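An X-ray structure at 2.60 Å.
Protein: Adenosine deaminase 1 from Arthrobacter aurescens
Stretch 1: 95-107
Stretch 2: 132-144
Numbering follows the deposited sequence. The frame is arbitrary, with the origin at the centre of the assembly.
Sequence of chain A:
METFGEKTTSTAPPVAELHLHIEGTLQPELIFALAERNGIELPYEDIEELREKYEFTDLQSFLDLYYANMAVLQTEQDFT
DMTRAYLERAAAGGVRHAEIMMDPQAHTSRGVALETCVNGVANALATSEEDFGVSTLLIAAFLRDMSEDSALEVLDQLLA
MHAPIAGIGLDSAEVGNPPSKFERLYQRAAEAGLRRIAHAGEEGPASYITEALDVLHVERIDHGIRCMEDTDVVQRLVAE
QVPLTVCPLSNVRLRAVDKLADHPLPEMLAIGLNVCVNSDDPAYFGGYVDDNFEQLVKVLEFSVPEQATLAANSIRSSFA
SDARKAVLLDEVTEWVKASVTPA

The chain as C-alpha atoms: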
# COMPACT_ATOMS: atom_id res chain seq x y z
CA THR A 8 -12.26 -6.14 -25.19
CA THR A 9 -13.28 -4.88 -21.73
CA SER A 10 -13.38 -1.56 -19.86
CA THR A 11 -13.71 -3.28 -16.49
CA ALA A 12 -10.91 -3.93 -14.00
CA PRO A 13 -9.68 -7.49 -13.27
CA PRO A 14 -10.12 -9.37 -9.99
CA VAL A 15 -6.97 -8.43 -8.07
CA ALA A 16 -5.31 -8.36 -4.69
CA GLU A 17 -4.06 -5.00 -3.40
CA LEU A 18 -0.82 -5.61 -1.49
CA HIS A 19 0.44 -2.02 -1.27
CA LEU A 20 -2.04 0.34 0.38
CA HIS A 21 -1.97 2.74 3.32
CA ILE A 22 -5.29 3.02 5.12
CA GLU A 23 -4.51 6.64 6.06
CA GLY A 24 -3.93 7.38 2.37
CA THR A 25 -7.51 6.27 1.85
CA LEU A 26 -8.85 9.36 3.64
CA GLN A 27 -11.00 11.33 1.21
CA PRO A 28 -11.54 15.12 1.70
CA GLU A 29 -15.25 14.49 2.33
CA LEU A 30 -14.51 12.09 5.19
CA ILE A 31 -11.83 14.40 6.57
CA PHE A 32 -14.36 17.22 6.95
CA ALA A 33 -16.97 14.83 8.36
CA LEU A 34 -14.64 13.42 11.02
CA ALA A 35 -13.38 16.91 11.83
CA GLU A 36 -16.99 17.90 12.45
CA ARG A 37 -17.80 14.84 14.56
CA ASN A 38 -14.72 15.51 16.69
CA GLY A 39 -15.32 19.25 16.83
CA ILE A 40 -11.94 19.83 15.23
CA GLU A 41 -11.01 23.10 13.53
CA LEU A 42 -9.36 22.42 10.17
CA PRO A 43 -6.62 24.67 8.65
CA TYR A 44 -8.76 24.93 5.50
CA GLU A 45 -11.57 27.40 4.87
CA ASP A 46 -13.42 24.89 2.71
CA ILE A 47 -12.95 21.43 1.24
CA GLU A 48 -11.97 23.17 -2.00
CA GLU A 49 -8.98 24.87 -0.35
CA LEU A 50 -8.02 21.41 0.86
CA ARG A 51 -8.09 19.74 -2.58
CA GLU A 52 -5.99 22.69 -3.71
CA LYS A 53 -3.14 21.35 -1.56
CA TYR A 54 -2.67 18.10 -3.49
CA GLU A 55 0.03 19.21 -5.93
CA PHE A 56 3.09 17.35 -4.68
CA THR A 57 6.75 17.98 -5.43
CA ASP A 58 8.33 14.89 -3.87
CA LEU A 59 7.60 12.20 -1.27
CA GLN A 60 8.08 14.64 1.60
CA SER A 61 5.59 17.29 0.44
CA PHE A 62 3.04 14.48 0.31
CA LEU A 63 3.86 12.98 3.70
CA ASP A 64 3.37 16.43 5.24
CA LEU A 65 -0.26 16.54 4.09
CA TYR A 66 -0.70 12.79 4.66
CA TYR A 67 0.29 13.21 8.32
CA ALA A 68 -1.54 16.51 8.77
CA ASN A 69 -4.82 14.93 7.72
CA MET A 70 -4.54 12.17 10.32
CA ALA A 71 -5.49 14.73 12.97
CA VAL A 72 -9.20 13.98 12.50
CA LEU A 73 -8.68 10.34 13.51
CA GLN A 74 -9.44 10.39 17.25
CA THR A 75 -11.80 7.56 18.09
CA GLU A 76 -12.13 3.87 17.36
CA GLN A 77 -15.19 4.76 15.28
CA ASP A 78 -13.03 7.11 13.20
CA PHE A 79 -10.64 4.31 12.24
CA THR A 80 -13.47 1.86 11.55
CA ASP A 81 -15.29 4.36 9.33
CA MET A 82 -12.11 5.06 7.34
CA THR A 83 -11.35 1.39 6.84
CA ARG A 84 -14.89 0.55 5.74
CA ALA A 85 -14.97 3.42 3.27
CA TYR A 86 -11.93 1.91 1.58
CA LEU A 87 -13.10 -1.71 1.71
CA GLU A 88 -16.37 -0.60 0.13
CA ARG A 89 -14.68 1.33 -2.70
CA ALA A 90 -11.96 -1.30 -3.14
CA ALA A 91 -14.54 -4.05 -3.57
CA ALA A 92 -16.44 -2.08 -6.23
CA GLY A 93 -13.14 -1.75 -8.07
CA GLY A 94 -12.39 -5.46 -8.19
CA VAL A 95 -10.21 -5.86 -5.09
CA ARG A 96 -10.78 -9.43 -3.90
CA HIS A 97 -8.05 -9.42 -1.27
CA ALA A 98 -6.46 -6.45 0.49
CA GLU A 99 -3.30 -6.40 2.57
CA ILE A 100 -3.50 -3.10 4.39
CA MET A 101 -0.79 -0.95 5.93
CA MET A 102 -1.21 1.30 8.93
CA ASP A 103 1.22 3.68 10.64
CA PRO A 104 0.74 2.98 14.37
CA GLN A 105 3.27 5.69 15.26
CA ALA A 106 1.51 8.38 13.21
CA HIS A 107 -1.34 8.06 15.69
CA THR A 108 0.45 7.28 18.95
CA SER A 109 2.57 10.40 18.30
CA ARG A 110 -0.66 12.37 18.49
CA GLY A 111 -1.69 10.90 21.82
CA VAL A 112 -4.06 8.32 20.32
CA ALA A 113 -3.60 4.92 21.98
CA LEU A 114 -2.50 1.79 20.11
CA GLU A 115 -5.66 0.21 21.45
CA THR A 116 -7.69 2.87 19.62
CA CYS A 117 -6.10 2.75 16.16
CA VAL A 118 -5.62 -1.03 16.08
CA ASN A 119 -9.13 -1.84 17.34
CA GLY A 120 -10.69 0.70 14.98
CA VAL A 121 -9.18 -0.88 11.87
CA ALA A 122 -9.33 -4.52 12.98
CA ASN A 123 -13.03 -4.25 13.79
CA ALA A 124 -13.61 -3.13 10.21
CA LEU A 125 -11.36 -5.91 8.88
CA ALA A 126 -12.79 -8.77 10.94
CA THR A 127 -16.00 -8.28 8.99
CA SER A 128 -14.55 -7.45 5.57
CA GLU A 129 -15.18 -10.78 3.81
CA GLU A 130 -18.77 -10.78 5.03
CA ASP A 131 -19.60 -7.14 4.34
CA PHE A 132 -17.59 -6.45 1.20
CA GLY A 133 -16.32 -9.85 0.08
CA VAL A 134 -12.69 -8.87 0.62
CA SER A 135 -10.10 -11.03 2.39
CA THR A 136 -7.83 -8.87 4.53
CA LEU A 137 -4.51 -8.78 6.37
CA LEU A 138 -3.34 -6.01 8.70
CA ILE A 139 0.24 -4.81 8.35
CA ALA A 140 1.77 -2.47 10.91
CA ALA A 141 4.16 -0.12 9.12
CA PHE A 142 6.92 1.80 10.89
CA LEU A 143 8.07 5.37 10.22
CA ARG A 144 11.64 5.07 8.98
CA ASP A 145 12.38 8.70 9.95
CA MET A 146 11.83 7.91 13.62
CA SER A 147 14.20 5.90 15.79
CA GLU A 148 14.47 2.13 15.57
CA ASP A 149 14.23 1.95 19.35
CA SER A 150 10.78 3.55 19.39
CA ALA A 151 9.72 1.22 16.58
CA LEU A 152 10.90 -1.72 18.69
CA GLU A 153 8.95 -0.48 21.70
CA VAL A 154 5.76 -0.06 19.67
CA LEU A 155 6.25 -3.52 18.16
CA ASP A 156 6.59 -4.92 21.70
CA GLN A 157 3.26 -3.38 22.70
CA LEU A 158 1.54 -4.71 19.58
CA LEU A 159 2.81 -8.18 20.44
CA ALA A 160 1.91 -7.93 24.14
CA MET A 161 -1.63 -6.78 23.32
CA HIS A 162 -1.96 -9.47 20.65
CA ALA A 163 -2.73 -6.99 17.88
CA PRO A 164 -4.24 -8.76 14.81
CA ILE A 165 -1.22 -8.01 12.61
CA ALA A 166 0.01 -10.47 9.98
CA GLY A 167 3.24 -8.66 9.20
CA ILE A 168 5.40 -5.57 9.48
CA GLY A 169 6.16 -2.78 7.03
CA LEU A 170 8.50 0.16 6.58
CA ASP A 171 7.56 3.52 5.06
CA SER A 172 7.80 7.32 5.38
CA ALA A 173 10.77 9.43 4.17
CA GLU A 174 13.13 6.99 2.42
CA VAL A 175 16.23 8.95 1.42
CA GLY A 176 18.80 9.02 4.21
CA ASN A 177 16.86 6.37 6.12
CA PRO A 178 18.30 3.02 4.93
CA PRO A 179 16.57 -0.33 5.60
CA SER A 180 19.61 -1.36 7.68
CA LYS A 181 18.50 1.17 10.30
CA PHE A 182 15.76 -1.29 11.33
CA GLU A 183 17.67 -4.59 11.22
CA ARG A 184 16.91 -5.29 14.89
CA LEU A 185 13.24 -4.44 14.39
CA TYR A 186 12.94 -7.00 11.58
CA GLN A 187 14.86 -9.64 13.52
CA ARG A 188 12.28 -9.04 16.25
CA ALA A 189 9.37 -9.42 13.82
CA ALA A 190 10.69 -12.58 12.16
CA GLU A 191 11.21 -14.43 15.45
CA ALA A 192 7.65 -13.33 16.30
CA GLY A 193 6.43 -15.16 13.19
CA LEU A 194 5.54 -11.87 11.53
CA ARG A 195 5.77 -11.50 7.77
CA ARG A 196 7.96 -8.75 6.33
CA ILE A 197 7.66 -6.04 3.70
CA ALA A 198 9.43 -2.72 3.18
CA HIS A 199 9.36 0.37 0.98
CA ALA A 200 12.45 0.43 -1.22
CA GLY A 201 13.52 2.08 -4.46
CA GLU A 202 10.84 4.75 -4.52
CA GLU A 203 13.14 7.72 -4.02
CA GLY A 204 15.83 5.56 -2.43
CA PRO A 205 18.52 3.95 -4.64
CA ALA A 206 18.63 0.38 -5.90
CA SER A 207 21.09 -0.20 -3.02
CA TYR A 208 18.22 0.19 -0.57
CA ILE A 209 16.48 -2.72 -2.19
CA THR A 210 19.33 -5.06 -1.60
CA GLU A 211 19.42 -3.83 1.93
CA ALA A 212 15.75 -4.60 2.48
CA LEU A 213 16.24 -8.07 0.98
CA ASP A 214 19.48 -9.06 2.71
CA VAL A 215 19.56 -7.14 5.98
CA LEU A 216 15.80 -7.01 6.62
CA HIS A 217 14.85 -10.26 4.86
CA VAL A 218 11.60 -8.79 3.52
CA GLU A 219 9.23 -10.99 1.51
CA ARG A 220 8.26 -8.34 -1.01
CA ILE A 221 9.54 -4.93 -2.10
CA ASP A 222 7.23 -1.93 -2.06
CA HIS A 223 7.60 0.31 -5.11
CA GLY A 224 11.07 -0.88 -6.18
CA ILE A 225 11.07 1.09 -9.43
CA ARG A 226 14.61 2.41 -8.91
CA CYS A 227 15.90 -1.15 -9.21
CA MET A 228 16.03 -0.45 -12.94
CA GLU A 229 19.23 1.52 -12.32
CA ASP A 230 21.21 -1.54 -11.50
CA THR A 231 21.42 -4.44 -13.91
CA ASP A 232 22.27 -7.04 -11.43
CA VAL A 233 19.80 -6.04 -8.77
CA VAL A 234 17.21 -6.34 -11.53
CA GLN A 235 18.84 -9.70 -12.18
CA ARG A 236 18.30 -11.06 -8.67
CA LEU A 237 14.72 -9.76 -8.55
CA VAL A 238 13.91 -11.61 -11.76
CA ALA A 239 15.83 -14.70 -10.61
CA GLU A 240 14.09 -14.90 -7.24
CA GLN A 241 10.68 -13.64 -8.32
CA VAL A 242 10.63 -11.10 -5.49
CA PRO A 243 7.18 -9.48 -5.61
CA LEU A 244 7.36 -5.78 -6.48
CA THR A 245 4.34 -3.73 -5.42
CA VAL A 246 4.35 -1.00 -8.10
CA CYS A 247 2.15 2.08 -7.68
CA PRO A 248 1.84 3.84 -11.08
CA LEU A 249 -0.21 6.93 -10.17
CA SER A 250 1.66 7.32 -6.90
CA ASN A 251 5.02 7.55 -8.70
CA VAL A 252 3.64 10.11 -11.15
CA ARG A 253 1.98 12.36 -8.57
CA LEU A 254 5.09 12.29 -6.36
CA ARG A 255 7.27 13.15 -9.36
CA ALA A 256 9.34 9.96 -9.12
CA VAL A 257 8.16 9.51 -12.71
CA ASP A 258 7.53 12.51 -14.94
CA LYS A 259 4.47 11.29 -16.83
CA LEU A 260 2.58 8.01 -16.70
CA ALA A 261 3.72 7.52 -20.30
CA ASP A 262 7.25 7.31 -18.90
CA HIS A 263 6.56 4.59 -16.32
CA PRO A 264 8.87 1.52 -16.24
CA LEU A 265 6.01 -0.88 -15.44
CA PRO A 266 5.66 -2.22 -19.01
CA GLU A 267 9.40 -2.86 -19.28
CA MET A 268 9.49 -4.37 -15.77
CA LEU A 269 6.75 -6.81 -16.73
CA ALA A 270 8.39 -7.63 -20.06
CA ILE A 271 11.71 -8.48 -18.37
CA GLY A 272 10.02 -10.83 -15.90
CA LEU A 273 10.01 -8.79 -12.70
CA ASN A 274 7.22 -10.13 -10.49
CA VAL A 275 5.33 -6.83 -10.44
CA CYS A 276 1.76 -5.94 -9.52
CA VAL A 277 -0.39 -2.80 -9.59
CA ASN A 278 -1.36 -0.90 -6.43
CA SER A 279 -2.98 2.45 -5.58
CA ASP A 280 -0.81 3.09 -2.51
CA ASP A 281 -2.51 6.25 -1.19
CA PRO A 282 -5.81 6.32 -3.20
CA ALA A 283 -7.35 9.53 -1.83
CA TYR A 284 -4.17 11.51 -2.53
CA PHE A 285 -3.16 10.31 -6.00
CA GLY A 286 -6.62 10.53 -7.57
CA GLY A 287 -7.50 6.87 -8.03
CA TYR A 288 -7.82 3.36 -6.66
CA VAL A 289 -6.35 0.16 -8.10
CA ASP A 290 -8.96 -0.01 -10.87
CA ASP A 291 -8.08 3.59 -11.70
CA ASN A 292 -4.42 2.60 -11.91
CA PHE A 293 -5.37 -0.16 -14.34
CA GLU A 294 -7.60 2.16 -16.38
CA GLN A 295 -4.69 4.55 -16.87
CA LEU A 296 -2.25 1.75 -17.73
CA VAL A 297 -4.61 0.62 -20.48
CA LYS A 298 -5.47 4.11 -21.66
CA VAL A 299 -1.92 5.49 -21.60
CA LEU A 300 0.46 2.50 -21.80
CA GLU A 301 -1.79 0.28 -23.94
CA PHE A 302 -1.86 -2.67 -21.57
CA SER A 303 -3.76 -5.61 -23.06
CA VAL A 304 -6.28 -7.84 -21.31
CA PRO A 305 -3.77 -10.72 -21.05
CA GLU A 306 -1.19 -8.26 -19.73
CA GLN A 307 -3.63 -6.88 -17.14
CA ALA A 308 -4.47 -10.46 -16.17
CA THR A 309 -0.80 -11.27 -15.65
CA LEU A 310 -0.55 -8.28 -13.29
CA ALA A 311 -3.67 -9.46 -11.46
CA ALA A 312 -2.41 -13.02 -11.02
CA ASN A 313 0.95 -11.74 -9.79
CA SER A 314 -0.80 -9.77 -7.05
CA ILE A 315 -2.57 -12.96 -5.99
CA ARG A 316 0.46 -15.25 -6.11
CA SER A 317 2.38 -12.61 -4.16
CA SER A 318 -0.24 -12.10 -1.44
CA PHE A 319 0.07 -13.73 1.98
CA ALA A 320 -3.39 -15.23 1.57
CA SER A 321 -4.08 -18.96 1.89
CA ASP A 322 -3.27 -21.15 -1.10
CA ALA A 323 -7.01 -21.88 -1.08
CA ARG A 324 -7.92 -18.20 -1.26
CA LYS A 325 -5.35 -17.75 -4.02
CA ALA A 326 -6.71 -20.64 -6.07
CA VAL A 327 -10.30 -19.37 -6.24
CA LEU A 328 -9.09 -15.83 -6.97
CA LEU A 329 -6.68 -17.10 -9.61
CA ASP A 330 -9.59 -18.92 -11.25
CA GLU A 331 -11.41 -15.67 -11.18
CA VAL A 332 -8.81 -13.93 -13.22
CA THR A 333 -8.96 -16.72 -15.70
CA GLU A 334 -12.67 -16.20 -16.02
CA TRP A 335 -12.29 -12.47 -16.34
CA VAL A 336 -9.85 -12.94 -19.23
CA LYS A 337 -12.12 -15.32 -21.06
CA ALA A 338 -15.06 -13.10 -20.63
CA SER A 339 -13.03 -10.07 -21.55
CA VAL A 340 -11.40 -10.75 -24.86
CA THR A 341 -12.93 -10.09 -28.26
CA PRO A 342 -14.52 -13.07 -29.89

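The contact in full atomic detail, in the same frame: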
# COMPACT_ATOMS: atom_id res chain seq x y z
N VAL A 95 -11.09 -5.35 -6.13
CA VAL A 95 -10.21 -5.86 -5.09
C VAL A 95 -10.85 -7.04 -4.35
O VAL A 95 -11.88 -6.89 -3.68
CB VAL A 95 -9.81 -4.76 -4.07
CG1 VAL A 95 -8.87 -5.32 -3.01
CG2 VAL A 95 -9.15 -3.58 -4.78
N ARG A 96 -10.24 -8.21 -4.48
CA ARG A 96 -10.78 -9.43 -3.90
C ARG A 96 -10.08 -9.75 -2.58
O ARG A 96 -10.62 -10.44 -1.71
CB ARG A 96 -10.61 -10.59 -4.88
CG ARG A 96 -11.43 -10.43 -6.14
CD ARG A 96 -12.90 -10.57 -5.81
NE ARG A 96 -13.20 -11.93 -5.37
CZ ARG A 96 -14.09 -12.23 -4.44
NH1 ARG A 96 -14.77 -11.27 -3.83
NH2 ARG A 96 -14.29 -13.50 -4.11
N HIS A 97 -8.87 -9.22 -2.45
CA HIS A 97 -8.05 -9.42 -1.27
C HIS A 97 -7.21 -8.17 -1.06
O HIS A 97 -6.61 -7.64 -2.01
CB HIS A 97 -7.15 -10.64 -1.45
CG HIS A 97 -6.28 -10.94 -0.27
ND1 HIS A 97 -4.97 -10.50 -0.18
CD2 HIS A 97 -6.52 -11.65 0.85
CE1 HIS A 97 -4.45 -10.92 0.95
NE2 HIS A 97 -5.37 -11.62 1.60
N ALA A 98 -7.16 -7.69 0.18
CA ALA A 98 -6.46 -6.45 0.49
C ALA A 98 -5.54 -6.63 1.68
O ALA A 98 -5.98 -7.02 2.76
CB ALA A 98 -7.46 -5.34 0.75
N GLU A 99 -4.25 -6.37 1.47
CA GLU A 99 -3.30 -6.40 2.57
C GLU A 99 -2.91 -4.97 2.94
O GLU A 99 -2.19 -4.29 2.20
CB GLU A 99 -2.09 -7.28 2.24
CG GLU A 99 -2.47 -8.76 2.21
CD GLU A 99 -1.33 -9.68 1.84
OE1 GLU A 99 -0.16 -9.32 2.07
OE2 GLU A 99 -1.62 -10.78 1.32
N ILE A 100 -3.42 -4.52 4.08
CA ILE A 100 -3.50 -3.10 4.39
C ILE A 100 -2.47 -2.62 5.39
O ILE A 100 -2.31 -3.19 6.47
CB ILE A 100 -4.91 -2.77 4.92
CG1 ILE A 100 -5.96 -3.16 3.87
CG2 ILE A 100 -5.02 -1.30 5.28
CD1 ILE A 100 -7.34 -3.40 4.44
N MET A 101 -1.76 -1.56 5.03
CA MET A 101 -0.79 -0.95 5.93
C MET A 101 -1.41 0.12 6.82
O MET A 101 -2.43 0.73 6.50
CB MET A 101 0.40 -0.38 5.16
CG MET A 101 1.59 -1.31 5.09
SD MET A 101 2.94 -0.63 4.10
CE MET A 101 2.35 -0.97 2.44
N MET A 102 -0.75 0.35 7.94
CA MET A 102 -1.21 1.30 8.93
C MET A 102 0.04 1.80 9.65
O MET A 102 0.96 1.03 9.90
CB MET A 102 -2.16 0.60 9.89
CG MET A 102 -2.35 1.27 11.22
SD MET A 102 -3.26 0.16 12.31
CE MET A 102 -3.38 1.18 13.77
N ASP A 103 0.08 3.10 9.94
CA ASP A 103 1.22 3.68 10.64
C ASP A 103 0.87 3.91 12.11
O ASP A 103 0.47 5.01 12.49
CB ASP A 103 1.64 5.01 10.00
CG ASP A 103 2.04 4.86 8.54
OD1 ASP A 103 2.41 3.74 8.13
OD2 ASP A 103 1.99 5.87 7.81
N PRO A 104 1.05 2.88 12.94
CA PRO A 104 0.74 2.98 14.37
C PRO A 104 1.32 4.26 14.98
O PRO A 104 0.62 4.96 15.71
CB PRO A 104 1.44 1.75 14.96
CG PRO A 104 1.56 0.80 13.85
CD PRO A 104 1.72 1.61 12.61
N GLN A 105 2.58 4.55 14.67
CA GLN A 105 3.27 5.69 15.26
C GLN A 105 2.67 7.05 14.86
O GLN A 105 2.75 8.01 15.62
CB GLN A 105 4.76 5.66 14.91
CG GLN A 105 5.54 4.54 15.56
CD GLN A 105 6.82 4.24 14.81
OE1 GLN A 105 6.78 3.76 13.68
NE2 GLN A 105 7.96 4.50 15.44
N ALA A 106 2.08 7.13 13.67
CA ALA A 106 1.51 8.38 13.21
C ALA A 106 0.27 8.75 14.02
O ALA A 106 -0.24 9.86 13.92
CB ALA A 106 1.17 8.30 11.73
N HIS A 107 -0.20 7.81 14.83
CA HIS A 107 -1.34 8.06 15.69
C HIS A 107 -0.96 8.12 17.17
O HIS A 107 -1.49 8.93 17.92
CB HIS A 107 -2.44 7.02 15.43
CG HIS A 107 -2.71 6.79 13.98
ND1 HIS A 107 -2.40 5.61 13.35
CD2 HIS A 107 -3.23 7.61 13.03
CE1 HIS A 107 -2.73 5.70 12.07
NE2 HIS A 107 -3.23 6.90 11.85
N PHE A 132 -18.05 -6.99 2.47
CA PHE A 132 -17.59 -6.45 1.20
C PHE A 132 -17.03 -7.54 0.30
O PHE A 132 -16.74 -7.29 -0.87
CB PHE A 132 -16.56 -5.35 1.44
CG PHE A 132 -17.03 -4.25 2.36
CD1 PHE A 132 -18.03 -3.37 1.97
CD2 PHE A 132 -16.47 -4.10 3.63
CE1 PHE A 132 -18.46 -2.37 2.83
CE2 PHE A 132 -16.90 -3.10 4.48
CZ PHE A 132 -17.89 -2.24 4.08
N GLY A 133 -16.87 -8.74 0.84
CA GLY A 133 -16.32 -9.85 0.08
C GLY A 133 -14.83 -9.69 -0.19
O GLY A 133 -14.33 -10.11 -1.23
N VAL A 134 -14.12 -9.09 0.76
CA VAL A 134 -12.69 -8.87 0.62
C VAL A 134 -11.91 -9.52 1.76
O VAL A 134 -12.11 -9.18 2.93
CB VAL A 134 -12.36 -7.37 0.61
CG1 VAL A 134 -10.86 -7.16 0.61
CG2 VAL A 134 -12.99 -6.69 -0.60
N SER A 135 -11.03 -10.46 1.42
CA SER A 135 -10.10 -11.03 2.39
C SER A 135 -9.10 -9.96 2.80
O SER A 135 -8.69 -9.15 1.97
CB SER A 135 -9.33 -12.20 1.77
OG SER A 135 -10.19 -13.29 1.50
N THR A 136 -8.71 -9.94 4.07
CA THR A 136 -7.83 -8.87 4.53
C THR A 136 -6.73 -9.31 5.49
O THR A 136 -6.92 -10.22 6.29
CB THR A 136 -8.63 -7.74 5.20
OG1 THR A 136 -9.34 -8.25 6.33
CG2 THR A 136 -9.61 -7.12 4.21
N LEU A 137 -5.58 -8.64 5.40
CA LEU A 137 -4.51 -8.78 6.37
C LEU A 137 -4.07 -7.39 6.85
O LEU A 137 -4.02 -6.44 6.07
CB LEU A 137 -3.31 -9.54 5.78
CG LEU A 137 -3.39 -11.07 5.72
CD1 LEU A 137 -3.94 -11.66 7.03
CD2 LEU A 137 -4.21 -11.54 4.54
N LEU A 138 -3.78 -7.28 8.14
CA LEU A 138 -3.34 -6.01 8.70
C LEU A 138 -1.82 -5.98 8.85
O LEU A 138 -1.23 -6.86 9.47
CB LEU A 138 -4.02 -5.74 10.04
CG LEU A 138 -3.79 -4.35 10.63
CD1 LEU A 138 -4.01 -3.27 9.56
CD2 LEU A 138 -4.69 -4.10 11.83
N ILE A 139 -1.20 -4.97 8.26
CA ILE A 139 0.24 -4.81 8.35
C ILE A 139 0.60 -3.52 9.07
O ILE A 139 0.23 -2.43 8.63
CB ILE A 139 0.89 -4.81 6.96
CG1 ILE A 139 0.87 -6.22 6.38
CG2 ILE A 139 2.32 -4.29 7.02
CD1 ILE A 139 1.65 -6.34 5.09
N ALA A 140 1.30 -3.65 10.19
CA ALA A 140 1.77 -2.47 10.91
C ALA A 140 3.05 -1.97 10.26
O ALA A 140 4.06 -2.68 10.20
CB ALA A 140 2.01 -2.81 12.37
N ALA A 141 3.00 -0.74 9.75
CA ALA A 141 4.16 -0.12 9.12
C ALA A 141 4.82 0.89 10.05
O ALA A 141 4.15 1.61 10.79
CB ALA A 141 3.78 0.53 7.80
N PHE A 142 6.15 0.95 9.99
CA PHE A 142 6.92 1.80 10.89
C PHE A 142 7.54 2.99 10.16
O PHE A 142 7.97 2.88 9.02
CB PHE A 142 7.97 0.97 11.63
CG PHE A 142 7.37 -0.07 12.55
CD1 PHE A 142 7.19 0.21 13.89
CD2 PHE A 142 6.95 -1.30 12.06
CE1 PHE A 142 6.62 -0.74 14.74
CE2 PHE A 142 6.38 -2.24 12.90
CZ PHE A 142 6.22 -1.96 14.24
N LEU A 143 7.56 4.15 10.83
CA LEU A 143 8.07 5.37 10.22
C LEU A 143 9.59 5.40 10.24
O LEU A 143 10.20 5.60 11.29
CB LEU A 143 7.50 6.60 10.94
CG LEU A 143 5.98 6.55 11.12
CD1 LEU A 143 5.48 7.80 11.85
CD2 LEU A 143 5.28 6.39 9.78
N ARG A 144 10.19 5.22 9.08
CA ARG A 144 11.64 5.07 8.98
C ARG A 144 12.41 6.32 9.42
O ARG A 144 13.61 6.24 9.68
CB ARG A 144 12.05 4.66 7.57
CG ARG A 144 11.76 5.71 6.51
CD ARG A 144 11.81 5.09 5.13
NE ARG A 144 12.97 4.22 4.97
CZ ARG A 144 13.10 3.30 4.03
NH1 ARG A 144 12.13 3.11 3.15
NH2 ARG A 144 14.19 2.55 3.97
O HOH W 1 4.44 3.43 12.67
O HOH W 2 10.39 4.28 13.68

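Two neighbouring parallel β-strands, 97-102 and 135-143, are joined here by a ladder of main-chain hydrogen bonds, and where the first strand gives way to a helix a glutamine side chain and two waters carry the pairing onward. The example illustrates a general principle: in a parallel pair, one strand bonds through alternate residues to partners on both sides of its opposite number, leaving side chains free to pack on the two faces.

The ladder begins where Ser135 N donates to Arg96 O (3.2 Å). Ala98 then donates through its N to Ser135 O (2.8 Å) and accepts at its O from Leu137 N (3.1 Å). Ile100 repeats the pattern, with Ile100 N to Leu137 O and Ile139 N to Ile100 O both at 2.8 Å. Met102 N to Ile139 O (3.0 Å) is weak, its angle at the hydrogen being only 125°, whereas Ala141 N reaches Met102 O at 2.7 Å with a straighter approach. Residues between these rungs are not idle: the CA of Met101 lies 3.2 Å from Ile139 O, and that of Thr136 3.2 Å from Ala98 O, both as CA-H...O contacts.

Side chains alternate accordingly. His97, Glu99 and Met101 share one face with Ser135, Leu137 and Ile139. There the edge of the His97 ring meets its neighbours, with CD2 3.0 Å from Ser135 CB and NE2 3.2 Å from Leu137 CD2. Glu99, though buried, is not left unsatisfied, because its carboxylate is hydrogen-bonded elsewhere in the structure; its aliphatic CG packs 3.7 Å from Leu137 CB. Met101 CG touches Ile139 CG2 (3.6 Å) and also Ala141 CB (3.9 Å), an unbranched chain serving two apolar neighbours. The other face carries Ala98, Ile100 and Met102 beside Thr136, Leu138 and Ala140. Small Ala98 packs its CB 3.9 Å from Val134 CG1, just before the paired segment, while Leu138 CD1 lies 4.3 Å from Met102 CB.

At the start of the pairing, Gly133 leaves the preceding helix with positive phi, a conformation that favours glycine. Although the CA-to-CB bond of Arg96 points away from the other stretch, the end of its side chain comes nearer, placing NH1 2.9 Å from Gly133 O, but the angle is too poor for a hydrogen bond.

At the far end, Pro104 has no amide hydrogen with which to extend the ladder; its ring packs instead, CG lying 3.9 Å from Ala140 CB. Gln105 supplies the next polar link: its OE1 accepts from Leu143 N at 3.0 Å, standing in for a main-chain carbonyl. One water accepts from Gln105 N and donates to both Gln105 OE1 and Ala141 O; a second accepts from Gln105 NE2 and donates to Leu143 O. The amide thus suits this buried site by offering both an acceptor and a donor. Leu143 completes the junction with apolar packing, its CD1 3.8 Å from Gln105 CB and 4.3 Å from Ala106 CB. Altogether the two stretches bury 1078 Å², summed over both sides.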